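Local coordinates for hypothetical protein (Bacteroides caccae, PDB 4M8R), which is of unknown function but pairs an N-terminal immunoglobulin-like domain with a WD40-like, probably beta-propeller, domain, at residues 178-192 and 226-238. Numbering follows the deposited sequence.
Sequences FLDFCTGEWKALSFY and LEQSNYATKTRSN. With PO4 (phosphate ion), chain E; EDO (1,2-ethanediol), chain G; PO4 (phosphate ion), chain D.
Leu189 and Phe191 pair by backbone with Ser237. Ser237 N donates to Leu189 O (2.8 Å), and Phe191 N donates to Ser237 O (2.9 Å). This is a single beta bridge, Ser190 with Ser237. Thr235 OG1 adds a side-chain bond to Ala188 O at 2.7 Å, lying in the carbonyl plane. Its chi1 of 65° sets OG1 between the backbone N and the carbonyl carbon, facing Ala188.

Leu226 CD2 sits over one face of the Phe178 ring in a CH-pi contact, 4.0 Å from the centroid. Leu189 CD2 touches Leu226 CG at 4.0 Å, the two side chains crossing at about a right angle. The contact joins the last hairpin of one four-stranded antiparallel sheet, strands 173-180 and 186-188, to the loop between strands 217-221 and 239-240 of the next sheet, an arrangement consistent with neighbouring propeller blades.

Among the polar side chains, Tyr231 OH makes a weak hydrogen bond to Asp180 OD2 (2.6 Å), which also salt-bridges Arg84. The hydroxyl lies at the edge of the Phe178 ring and near Lys187 CE. A phenylalanine here would probably leave Asp180 without its Tyr231 partner, though still paired with Arg84.

Ala188 CB lies over the centre of one face of the Arg236 guanidinium, 3.6 Å from CZ. Phosphate O3 lies at the guanidinium edge, in its plane, and accepts from Arg236 NE. Thr235 N and Arg236 N both bind O2 of that phosphate, probably from the crystallisation liquor.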
loop_
_atom_site.group_PDB
_atom_site.type_symbol
_atom_site.label_atom_id
_atom_site.label_comp_id
_atom_site.label_asym_id
_atom_site.label_seq_id
_atom_site.Cartn_x
_atom_site.Cartn_y
_atom_site.Cartn_z
ATOM N N PHE A 178 -11.721 -27.214 0.224
ATOM C CA PHE A 178 -11.904 -26.146 -0.746
ATOM C C PHE A 178 -12.355 -26.754 -2.068
ATOM O O PHE A 178 -11.685 -27.634 -2.608
ATOM C CB PHE A 178 -10.588 -25.394 -0.947
ATOM C CG PHE A 178 -10.624 -24.368 -2.053
ATOM C CD1 PHE A 178 -11.281 -23.159 -1.875
ATOM C CD2 PHE A 178 -9.979 -24.603 -3.256
ATOM C CE1 PHE A 178 -11.310 -22.214 -2.884
ATOM C CE2 PHE A 178 -10.000 -23.659 -4.268
ATOM C CZ PHE A 178 -10.666 -22.463 -4.086
ATOM N N LEU A 179 -13.509 -26.307 -2.565
ATOM C CA LEU A 179 -13.972 -26.678 -3.897
ATOM C C LEU A 179 -13.532 -25.608 -4.883
ATOM O O LEU A 179 -13.963 -24.471 -4.775
ATOM C CB LEU A 179 -15.497 -26.807 -3.933
ATOM C CG LEU A 179 -16.087 -26.954 -5.339
ATOM C CD1 LEU A 179 -15.604 -28.243 -5.990
ATOM C CD2 LEU A 179 -17.603 -26.905 -5.286
ATOM N N ASP A 180 -12.691 -25.987 -5.841
ATOM C CA ASP A 180 -12.129 -25.056 -6.820
ATOM C C ASP A 180 -13.079 -24.924 -8.005
ATOM O O ASP A 180 -13.352 -25.907 -8.685
ATOM C CB ASP A 180 -10.759 -25.571 -7.288
ATOM C CG ASP A 180 -10.034 -24.600 -8.220
ATOM O OD1 ASP A 180 -10.695 -23.838 -8.957
ATOM O OD2 ASP A 180 -8.783 -24.606 -8.219
ATOM N N PHE A 181 -13.585 -23.718 -8.249
ATOM C CA PHE A 181 -14.520 -23.496 -9.359
ATOM C C PHE A 181 -13.904 -23.748 -10.738
ATOM O O PHE A 181 -14.607 -24.171 -11.648
ATOM C CB PHE A 181 -15.104 -22.072 -9.344
ATOM C CG PHE A 181 -16.148 -21.825 -8.274
ATOM C CD1 PHE A 181 -17.023 -22.820 -7.858
ATOM C CD2 PHE A 181 -16.284 -20.557 -7.728
ATOM C CE1 PHE A 181 -17.979 -22.560 -6.890
ATOM C CE2 PHE A 181 -17.245 -20.292 -6.768
ATOM C CZ PHE A 181 -18.094 -21.294 -6.349
ATOM N N CYS A 182 -12.608 -23.485 -10.892
ATOM C CA CYS A 182 -11.918 -23.709 -12.170
ATOM C C CYS A 182 -11.959 -25.167 -12.629
ATOM O O CYS A 182 -12.170 -25.438 -13.801
ATOM C CB CYS A 182 -10.452 -23.281 -12.085
ATOM S SG CYS A 182 -10.171 -21.535 -11.734
ATOM N N THR A 183 -11.741 -26.094 -11.696
ATOM C CA THR A 183 -11.610 -27.519 -12.016
ATOM C C THR A 183 -12.732 -28.393 -11.482
ATOM O O THR A 183 -12.903 -29.514 -11.941
ATOM C CB THR A 183 -10.300 -28.082 -11.443
ATOM O OG1 THR A 183 -10.255 -27.849 -10.028
ATOM C CG2 THR A 183 -9.101 -27.416 -12.109
ATOM N N GLY A 184 -13.488 -27.900 -10.505
ATOM C CA GLY A 184 -14.494 -28.717 -9.827
ATOM C C GLY A 184 -13.890 -29.748 -8.884
ATOM O O GLY A 184 -14.594 -30.633 -8.396
ATOM N N GLU A 185 -12.594 -29.619 -8.604
ATOM C CA GLU A 185 -11.884 -30.555 -7.737
ATOM C C GLU A 185 -11.872 -30.090 -6.284
ATOM O O GLU A 185 -11.930 -28.890 -5.996
ATOM C CB GLU A 185 -10.448 -30.751 -8.222
ATOM C CG GLU A 185 -10.321 -31.688 -9.414
ATOM C CD GLU A 185 -8.900 -31.785 -9.941
ATOM O OE1 GLU A 185 -8.036 -30.992 -9.505
ATOM O OE2 GLU A 185 -8.648 -32.653 -10.804
ATOM N N TRP A 186 -11.775 -31.063 -5.383
ATOM C CA TRP A 186 -11.771 -30.819 -3.943
ATOM C C TRP A 186 -10.348 -30.875 -3.401
ATOM O O TRP A 186 -9.591 -31.774 -3.754
ATOM C CB TRP A 186 -12.615 -31.876 -3.241
ATOM C CG TRP A 186 -14.045 -31.845 -3.636
ATOM C CD1 TRP A 186 -14.632 -32.538 -4.656
ATOM C CD2 TRP A 186 -15.085 -31.076 -3.022
ATOM N NE1 TRP A 186 -15.974 -32.248 -4.711
ATOM C CE2 TRP A 186 -16.276 -31.356 -3.716
ATOM C CE3 TRP A 186 -15.124 -30.180 -1.949
ATOM C CZ2 TRP A 186 -17.491 -30.768 -3.375
ATOM C CZ3 TRP A 186 -16.331 -29.600 -1.609
ATOM C CH2 TRP A 186 -17.499 -29.895 -2.320
ATOM N N LYS A 187 -9.994 -29.922 -2.541
ATOM C CA LYS A 187 -8.682 -29.898 -1.894
ATOM C C LYS A 187 -8.853 -29.904 -0.385
ATOM O O LYS A 187 -9.570 -29.069 0.155
ATOM C CB LYS A 187 -7.916 -28.632 -2.284
ATOM C CG LYS A 187 -7.793 -28.373 -3.777
ATOM C CD LYS A 187 -7.009 -29.460 -4.486
ATOM C CE LYS A 187 -6.751 -29.077 -5.936
ATOM N NZ LYS A 187 -6.377 -30.264 -6.752
ATOM N N ALA A 188 -8.197 -30.836 0.298
ATOM C CA ALA A 188 -8.186 -30.831 1.757
ATOM C C ALA A 188 -7.394 -29.631 2.256
ATOM O O ALA A 188 -6.364 -29.285 1.676
ATOM C CB ALA A 188 -7.583 -32.114 2.294
ATOM N N LEU A 189 -7.884 -28.994 3.319
ATOM C CA LEU A 189 -7.234 -27.810 3.875
ATOM C C LEU A 189 -6.433 -28.083 5.145
ATOM O O LEU A 189 -5.555 -27.299 5.494
ATOM C CB LEU A 189 -8.267 -26.709 4.128
ATOM C CG LEU A 189 -8.904 -26.118 2.866
ATOM C CD1 LEU A 189 -9.966 -25.095 3.233
ATOM C CD2 LEU A 189 -7.863 -25.490 1.955
ATOM N N SER A 190 -6.731 -29.179 5.838
ATOM C CA SER A 190 -6.001 -29.534 7.055
ATOM C C SER A 190 -5.042 -30.684 6.788
ATOM O O SER A 190 -5.354 -31.609 6.041
ATOM C CB SER A 190 -6.960 -29.904 8.181
ATOM O OG SER A 190 -7.611 -28.752 8.691
ATOM N N PHE A 191 -3.866 -30.610 7.396
ATOM C CA PHE A 191 -2.879 -31.664 7.254
ATOM C C PHE A 191 -3.295 -32.896 8.051
ATOM O O PHE A 191 -3.297 -34.000 7.518
ATOM C CB PHE A 191 -1.492 -31.190 7.691
ATOM C CG PHE A 191 -0.405 -32.156 7.347
ATOM C CD1 PHE A 191 0.066 -32.243 6.048
ATOM C CD2 PHE A 191 0.121 -33.009 8.311
ATOM C CE1 PHE A 191 1.058 -33.149 5.721
ATOM C CE2 PHE A 191 1.111 -33.916 7.991
ATOM C CZ PHE A 191 1.582 -33.987 6.696
ATOM N N TYR A 192 -3.644 -32.705 9.317
ATOM C CA TYR A 192 -4.054 -33.822 10.165
ATOM C C TYR A 192 -5.563 -34.032 10.114
ATOM O O TYR A 192 -6.322 -33.135 9.756
ATOM C CB TYR A 192 -3.603 -33.609 11.614
ATOM C CG TYR A 192 -2.103 -33.684 11.825
ATOM C CD1 TYR A 192 -1.392 -34.848 11.533
ATOM C CD2 TYR A 192 -1.399 -32.598 12.337
ATOM C CE1 TYR A 192 -0.021 -34.918 11.733
ATOM C CE2 TYR A 192 -0.031 -32.660 12.540
ATOM C CZ TYR A 192 0.654 -33.818 12.237
ATOM O OH TYR A 192 2.012 -33.860 12.443
ATOM N N LEU A 226 -4.155 -21.838 0.493
ATOM C CA LEU A 226 -4.760 -21.221 -0.683
ATOM C C LEU A 226 -4.129 -19.878 -1.032
ATOM O O LEU A 226 -4.051 -19.516 -2.203
ATOM C CB LEU A 226 -6.253 -21.000 -0.457
ATOM C CG LEU A 226 -7.095 -22.244 -0.172
ATOM C CD1 LEU A 226 -8.526 -21.827 0.119
ATOM C CD2 LEU A 226 -7.046 -23.219 -1.336
ATOM N N GLU A 227 -3.683 -19.133 -0.024
ATOM C CA GLU A 227 -3.173 -17.771 -0.237
ATOM C C GLU A 227 -1.665 -17.785 -0.512
ATOM O O GLU A 227 -0.916 -16.996 0.059
ATOM C CB GLU A 227 -3.508 -16.884 0.978
ATOM C CG GLU A 227 -4.976 -16.490 1.067
ATOM C CD GLU A 227 -5.370 -15.471 0.007
ATOM O OE1 GLU A 227 -5.067 -14.272 0.198
ATOM O OE2 GLU A 227 -5.986 -15.862 -1.012
ATOM N N GLN A 228 -1.233 -18.658 -1.419
ATOM C CA GLN A 228 0.175 -19.040 -1.495
ATOM C C GLN A 228 0.494 -19.681 -2.867
ATOM O O GLN A 228 -0.242 -20.554 -3.331
ATOM C CB GLN A 228 0.452 -19.961 -0.293
ATOM C CG GLN A 228 1.712 -20.795 -0.321
ATOM C CD GLN A 228 1.594 -22.061 -1.160
ATOM O OE1 GLN A 228 2.465 -22.328 -1.978
ATOM N NE2 GLN A 228 0.528 -22.841 -0.963
ATOM N N SER A 229 1.592 -19.245 -3.496
ATOM C CA SER A 229 1.845 -19.475 -4.947
ATOM C C SER A 229 2.030 -20.932 -5.422
ATOM O O SER A 229 1.929 -21.205 -6.626
ATOM C CB SER A 229 3.032 -18.621 -5.431
ATOM O OG SER A 229 4.230 -18.959 -4.757
ATOM N N ASN A 230 2.325 -21.845 -4.492
ATOM C CA ASN A 230 2.360 -23.290 -4.780
ATOM C C ASN A 230 1.088 -24.026 -4.308
ATOM O O ASN A 230 1.127 -25.220 -3.989
ATOM C CB ASN A 230 3.618 -23.938 -4.171
ATOM C CG ASN A 230 4.802 -23.934 -5.123
ATOM O OD1 ASN A 230 4.733 -24.489 -6.219
ATOM N ND2 ASN A 230 5.899 -23.316 -4.702
ATOM N N TYR A 231 -0.033 -23.301 -4.272
ATOM C CA TYR A 231 -1.353 -23.878 -4.003
ATOM C C TYR A 231 -1.584 -25.198 -4.755
ATOM O O TYR A 231 -2.098 -26.170 -4.186
ATOM C CB TYR A 231 -2.467 -22.876 -4.415
ATOM C CG TYR A 231 -3.703 -23.558 -4.975
ATOM C CD1 TYR A 231 -4.724 -23.999 -4.139
ATOM C CD2 TYR A 231 -3.830 -23.796 -6.343
ATOM C CE1 TYR A 231 -5.839 -24.641 -4.650
ATOM C CE2 TYR A 231 -4.938 -24.444 -6.857
ATOM C CZ TYR A 231 -5.941 -24.861 -6.009
ATOM O OH TYR A 231 -7.048 -25.498 -6.514
ATOM N N ALA A 232 -1.232 -25.211 -6.042
ATOM C CA ALA A 232 -1.530 -26.340 -6.928
ATOM C C ALA A 232 -1.020 -27.683 -6.391
ATOM O O ALA A 232 -1.692 -28.706 -6.530
ATOM C CB ALA A 232 -0.971 -26.079 -8.318
ATOM N N THR A 233 0.153 -27.664 -5.760
ATOM C CA THR A 233 0.794 -28.876 -5.251
ATOM C C THR A 233 0.787 -28.987 -3.715
ATOM O O THR A 233 1.311 -29.958 -3.177
ATOM C CB THR A 233 2.254 -28.967 -5.762
ATOM O OG1 THR A 233 2.970 -27.769 -5.419
ATOM C CG2 THR A 233 2.280 -29.160 -7.278
ATOM N N LYS A 234 0.195 -28.010 -3.018
ATOM C CA LYS A 234 0.230 -27.957 -1.547
ATOM C C LYS A 234 -0.884 -27.054 -0.991
ATOM O O LYS A 234 -0.841 -25.828 -1.149
ATOM C CB LYS A 234 1.624 -27.494 -1.085
ATOM C CG LYS A 234 1.721 -26.772 0.265
ATOM C CD LYS A 234 1.361 -27.623 1.474
ATOM C CE LYS A 234 1.314 -26.793 2.755
ATOM N NZ LYS A 234 2.539 -25.988 3.028
ATOM N N THR A 235 -1.872 -27.673 -0.339
ATOM C CA THR A 235 -3.035 -26.964 0.217
ATOM C C THR A 235 -3.306 -27.239 1.699
ATOM O O THR A 235 -3.895 -26.402 2.380
ATOM C CB THR A 235 -4.324 -27.313 -0.551
ATOM O OG1 THR A 235 -4.643 -28.700 -0.369
ATOM C CG2 THR A 235 -4.157 -27.031 -2.022
ATOM N N ARG A 236 -2.906 -28.407 2.195
ATOM C CA ARG A 236 -3.130 -28.761 3.589
ATOM C C ARG A 236 -2.212 -27.953 4.501
ATOM O O ARG A 236 -1.010 -27.915 4.281
ATOM C CB ARG A 236 -2.864 -30.245 3.817
ATOM C CG ARG A 236 -3.774 -31.188 3.052
ATOM C CD ARG A 236 -3.365 -32.638 3.271
ATOM N NE ARG A 236 -3.918 -33.510 2.231
ATOM C CZ ARG A 236 -4.853 -34.450 2.407
ATOM N NH1 ARG A 236 -5.377 -34.702 3.606
ATOM N NH2 ARG A 236 -5.261 -35.159 1.356
ATOM N N SER A 237 -2.785 -27.321 5.524
ATOM C CA SER A 237 -2.030 -26.515 6.475
ATOM C C SER A 237 -2.078 -27.168 7.838
ATOM O O SER A 237 -2.987 -27.936 8.132
ATOM C CB SER A 237 -2.635 -25.113 6.605
ATOM O OG SER A 237 -2.662 -24.425 5.369
ATOM N N ASN A 238 -1.100 -26.832 8.670
ATOM C CA ASN A 238 -1.128 -27.176 10.077
ATOM C C ASN A 238 -0.640 -26.001 10.919
ATOM O O ASN A 238 0.490 -26.007 11.426
ATOM C CB ASN A 238 -0.281 -28.417 10.352
ATOM C CG ASN A 238 -0.409 -28.889 11.784
ATOM O OD1 ASN A 238 -1.513 -28.927 12.331
ATOM N ND2 ASN A 238 0.711 -29.226 12.411
HETATM P P PO4 E . -0.825 -31.508 0.323
HETATM O O1 PO4 E . -0.350 -31.433 -1.109
HETATM O O2 PO4 E . -1.301 -30.142 0.762
HETATM O O3 PO4 E . -1.974 -32.488 0.402
HETATM O O4 PO4 E . 0.309 -31.959 1.225
HETATM C C1 EDO G . -6.476 -19.053 -4.608
HETATM O O1 EDO G . -5.615 -17.906 -4.563
HETATM C C2 EDO G . -5.700 -20.292 -5.037
HETATM O O2 EDO G . -6.562 -21.421 -4.905
HETATM P P PO4 D . 1.202 -30.029 16.439
HETATM O O1 PO4 D . 1.209 -30.474 14.997
HETATM O O2 PO4 D . 1.938 -28.720 16.607
HETATM O O3 PO4 D . -0.213 -29.844 16.933
HETATM O O4 PO4 D . 1.904 -31.094 17.240
HETATM O O HOH W 1 -5.505 -27.625 10.233
HETATM O O HOH W 2 -3.829 -29.972 10.724
#